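Local coordinates for phenazine biosynthesis protein PhzF family (PDB 1S7J) that probably acts as an isomerase, as is generally assigned to members of the PhzF family, at residues Y57-F62 with L93-Q98. Residues are numbered along the deposited sequence; the frame is centred on the assembly and turned at random.
Sequences YALRWF and LHFTSQ
Tyr57 joins the two strands through its backbone, its N donating to His94 O at 2.7 Å and its O accepting from Thr96 N, a bond less certain because the position of that oxygen is. With that reserve the two bonds flank Phe95 and make a single parallel bridge, from which the strand axes diverge at 54°. The Tyr57 side chain sets CB against Phe95 CD1 (3.4 Å), while ring atom CE1 meets Leu93 CD1 at 3.6 Å; Leu82 of helix 72-85 touches both Tyr57 and Leu93. Beyond the bridge, Ala58 lies beside the Thr96 hydroxyl, its CA 3.4 Å from OG1, and turns its own carbonyl to Thr50 in strand 47-53. Leu59 reaches over one face of the Phe95 ring in a CH-pi contact, CD1 shifted toward the rim. Here a water bridges the strands, donating to Leu59 O and accepting from Gln98 N. Trp61, near the predicted active-site residue Glu46, closes the contact: CG stands beside its backbone N (chi1 -44°), and indole CH2 touches Ser97 CB at 3.3 Å. Thr75 accepts from Trp61 NE1, whereas Ser97 OG bonds to Gly100 O. Hairpins 47-62 and 92-107 are thus joined over helix 72-85 by apolar side chains packed along the contact, while direct backbone bonds hold one end only and water takes over at Leu59.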
ATOM      1  N   TYR A  57      -3.754  18.860  -5.342  1.00 24.72           N
ATOM      2  CA  TYR A  57      -5.012  18.160  -5.169  1.00 22.45           C
ATOM      3  C   TYR A  57      -5.135  17.731  -3.711  1.00 24.20           C
ATOM      4  O   TYR A  57      -4.283  16.996  -3.197  1.00 15.71           O
ATOM      5  CB  TYR A  57      -5.106  16.931  -6.090  1.00 19.80           C
ATOM      6  CG  TYR A  57      -5.389  17.242  -7.544  1.00 24.94           C
ATOM      7  CD1 TYR A  57      -4.346  17.440  -8.451  1.00 23.16           C
ATOM      8  CD2 TYR A  57      -6.701  17.290  -8.028  1.00 20.61           C
ATOM      9  CE1 TYR A  57      -4.594  17.672  -9.794  1.00 18.53           C
ATOM     10  CE2 TYR A  57      -6.961  17.525  -9.371  1.00 22.97           C
ATOM     11  CZ  TYR A  57      -5.900  17.715 -10.252  1.00 20.19           C
ATOM     12  OH  TYR A  57      -6.146  17.935 -11.589  1.00 32.59           O
ATOM     13  N   ALA A  58      -6.149  18.240  -3.036  1.00 20.66           N
ATOM     14  CA  ALA A  58      -6.392  17.902  -1.651  1.00 25.82           C
ATOM     15  C   ALA A  58      -6.912  16.444  -1.567  1.00 23.04           C
ATOM     16  O   ALA A  58      -7.951  16.122  -2.135  1.00 25.97           O
ATOM     17  CB  ALA A  58      -7.404  18.857  -1.052  1.00 19.86           C
ATOM     18  N   LEU A  59      -6.154  15.575  -0.897  1.00 27.22           N
ATOM     19  CA  LEU A  59      -6.541  14.174  -0.749  1.00 26.72           C
ATOM     20  C   LEU A  59      -7.223  13.904   0.582  1.00 27.46           C
ATOM     21  O   LEU A  59      -6.943  14.559   1.585  1.00 24.78           O
ATOM     22  CB  LEU A  59      -5.328  13.257  -0.882  1.00 30.09           C
ATOM     23  CG  LEU A  59      -5.317  12.287  -2.066  1.00 30.74           C
ATOM     24  CD1 LEU A  59      -4.104  11.397  -1.950  1.00 28.18           C
ATOM     25  CD2 LEU A  59      -6.597  11.446  -2.117  1.00 24.78           C
ATOM     26  N   ARG A  60      -8.043  12.854   0.584  1.00 24.22           N
ATOM     27  CA  ARG A  60      -8.807  12.432   1.745  1.00 25.52           C
ATOM     28  C   ARG A  60      -9.090  10.928   1.572  1.00 26.19           C
ATOM     29  O   ARG A  60      -9.574  10.509   0.519  1.00 26.95           O
ATOM     30  CB  ARG A  60     -10.127  13.181   1.770  1.00 26.30           C
ATOM     31  CG  ARG A  60     -10.597  13.605   3.116  1.00 30.27           C
ATOM     32  CD  ARG A  60     -10.349  15.075   3.331  1.00 25.23           C
ATOM     33  NE  ARG A  60     -11.539  15.766   3.831  1.00 31.23           N
ATOM     34  CZ  ARG A  60     -12.081  15.563   5.036  1.00 34.92           C
ATOM     35  NH1 ARG A  60     -13.160  16.242   5.405  1.00 36.65           N
ATOM     36  NH2 ARG A  60     -11.552  14.682   5.862  1.00 42.84           N
ATOM     37  N   TRP A  61      -8.742  10.119   2.560  1.00 23.97           N
ATOM     38  CA  TRP A  61      -8.995   8.683   2.480  1.00 25.31           C
ATOM     39  C   TRP A  61      -9.950   8.274   3.565  1.00 29.90           C
ATOM     40  O   TRP A  61      -9.897   8.787   4.686  1.00 24.75           O
ATOM     41  CB  TRP A  61      -7.720   7.868   2.641  1.00 24.66           C
ATOM     42  CG  TRP A  61      -6.546   8.363   1.889  1.00 28.53           C
ATOM     43  CD1 TRP A  61      -6.061   7.880   0.702  1.00 29.27           C
ATOM     44  CD2 TRP A  61      -5.639   9.380   2.302  1.00 27.88           C
ATOM     45  NE1 TRP A  61      -4.904   8.526   0.367  1.00 26.96           N
ATOM     46  CE2 TRP A  61      -4.617   9.458   1.336  1.00 29.06           C
ATOM     47  CE3 TRP A  61      -5.581  10.242   3.416  1.00 29.72           C
ATOM     48  CZ2 TRP A  61      -3.547  10.353   1.436  1.00 31.44           C
ATOM     49  CZ3 TRP A  61      -4.520  11.136   3.518  1.00 34.42           C
ATOM     50  CH2 TRP A  61      -3.516  11.181   2.534  1.00 28.51           C
ATOM     51  N   PHE A  62     -10.818   7.317   3.236  1.00 28.62           N
ATOM     52  CA  PHE A  62     -11.795   6.768   4.158  1.00 25.03           C
ATOM     53  C   PHE A  62     -11.904   5.273   3.985  1.00 28.71           C
ATOM     54  O   PHE A  62     -11.776   4.774   2.873  1.00 22.27           O
ATOM     55  CB  PHE A  62     -13.191   7.333   3.855  1.00 21.60           C
ATOM     56  CG  PHE A  62     -13.383   8.755   4.258  1.00 28.33           C
ATOM     57  CD1 PHE A  62     -12.998   9.790   3.413  1.00 21.85           C
ATOM     58  CD2 PHE A  62     -13.983   9.074   5.473  1.00 22.78           C
ATOM     59  CE1 PHE A  62     -13.210  11.114   3.764  1.00 27.22           C
ATOM     60  CE2 PHE A  62     -14.203  10.399   5.836  1.00 21.21           C
ATOM     61  CZ  PHE A  62     -13.813  11.423   4.979  1.00 26.08           C
ATOM     62  N   LEU A  93       2.185  14.835  -9.894  1.00 20.63           N
ATOM     63  CA  LEU A  93       0.974  15.314  -9.234  1.00 23.17           C
ATOM     64  C   LEU A  93       1.300  15.693  -7.765  1.00 23.25           C
ATOM     65  O   LEU A  93       2.025  14.970  -7.078  1.00 21.98           O
ATOM     66  CB  LEU A  93      -0.085  14.200  -9.276  1.00 20.64           C
ATOM     67  CG  LEU A  93      -1.492  14.439  -9.841  1.00 28.32           C
ATOM     68  CD1 LEU A  93      -1.605  15.780 -10.544  1.00 22.12           C
ATOM     69  CD2 LEU A  93      -1.848  13.287 -10.781  1.00 22.58           C
ATOM     70  N   HIS A  94       0.763  16.815  -7.311  1.00 22.96           N
ATOM     71  CA  HIS A  94       1.009  17.280  -5.954  1.00 23.72           C
ATOM     72  C   HIS A  94      -0.268  17.302  -5.143  1.00 23.86           C
ATOM     73  O   HIS A  94      -1.241  17.947  -5.528  1.00 24.19           O
ATOM     74  CB  HIS A  94       1.632  18.689  -5.986  1.00 20.99           C
ATOM     75  CG  HIS A  94       2.924  18.756  -6.741  1.00 22.36           C
ATOM     76  ND1 HIS A  94       4.059  18.076  -6.334  1.00 25.50           N
ATOM     77  CD2 HIS A  94       3.244  19.361  -7.906  1.00 27.26           C
ATOM     78  CE1 HIS A  94       5.018  18.258  -7.225  1.00 20.85           C
ATOM     79  NE2 HIS A  94       4.556  19.029  -8.187  1.00 26.12           N
ATOM     80  N   PHE A  95      -0.275  16.600  -4.018  1.00 23.59           N
ATOM     81  CA  PHE A  95      -1.449  16.544  -3.165  1.00 25.95           C
ATOM     82  C   PHE A  95      -1.236  17.273  -1.853  1.00 27.62           C
ATOM     83  O   PHE A  95      -0.111  17.417  -1.397  1.00 31.06           O
ATOM     84  CB  PHE A  95      -1.816  15.082  -2.869  1.00 21.22           C
ATOM     85  CG  PHE A  95      -2.102  14.266  -4.089  1.00 21.93           C
ATOM     86  CD1 PHE A  95      -3.360  14.318  -4.703  1.00 19.66           C
ATOM     87  CD2 PHE A  95      -1.136  13.433  -4.623  1.00 18.27           C
ATOM     88  CE1 PHE A  95      -3.640  13.547  -5.835  1.00 24.41           C
ATOM     89  CE2 PHE A  95      -1.401  12.654  -5.757  1.00 26.23           C
ATOM     90  CZ  PHE A  95      -2.660  12.716  -6.363  1.00 23.78           C
ATOM     91  N   THR A  96      -2.334  17.736  -1.244  1.00 31.74           N
ATOM     92  CA  THR A  96      -2.263  18.416   0.035  1.00 36.12           C
ATOM     93  C   THR A  96      -3.086  17.694   1.119  1.00 38.57           C
ATOM     94  O   THR A  96      -4.128  18.153   1.540  1.00 46.04           O
ATOM     95  CB  THR A  96      -2.659  19.903  -0.041  1.00 36.57           C
ATOM     96  OG1 THR A  96      -4.037  20.060  -0.400  1.00 35.70           O
ATOM     97  CG2 THR A  96      -1.807  20.600  -1.060  1.00 34.69           C
ATOM     98  N   SER A  97      -2.562  16.563   1.568  1.00 39.44           N
ATOM     99  CA  SER A  97      -3.243  15.768   2.582  1.00 39.57           C
ATOM    100  C   SER A  97      -3.167  16.318   4.006  1.00 42.15           C
ATOM    101  O   SER A  97      -2.694  17.431   4.249  1.00 43.65           O
ATOM    102  CB  SER A  97      -2.717  14.344   2.567  1.00 36.78           C
ATOM    103  OG  SER A  97      -1.378  14.267   3.018  1.00 36.16           O
ATOM    104  N   GLN A  98      -3.710  15.540   4.951  1.00 43.90           N
ATOM    105  CA  GLN A  98      -3.673  15.930   6.335  1.00 45.93           C
ATOM    106  C   GLN A  98      -2.305  15.546   6.904  1.00 45.66           C
ATOM    107  O   GLN A  98      -1.876  16.071   7.920  1.00 46.06           O
ATOM    108  CB  GLN A  98      -4.876  15.346   7.134  1.00 45.34           C
ATOM    109  CG  GLN A  98      -4.948  13.828   7.249  1.00 52.41           C
ATOM    110  CD  GLN A  98      -6.106  13.371   8.139  1.00 56.03           C
ATOM    111  OE1 GLN A  98      -7.226  13.874   8.029  1.00 55.64           O
ATOM    112  NE2 GLN A  98      -5.816  12.440   9.047  1.00 55.61           N
TER
HETATM  113  O   HOH W   1      -6.311  13.799   4.573  1.00 35.35           O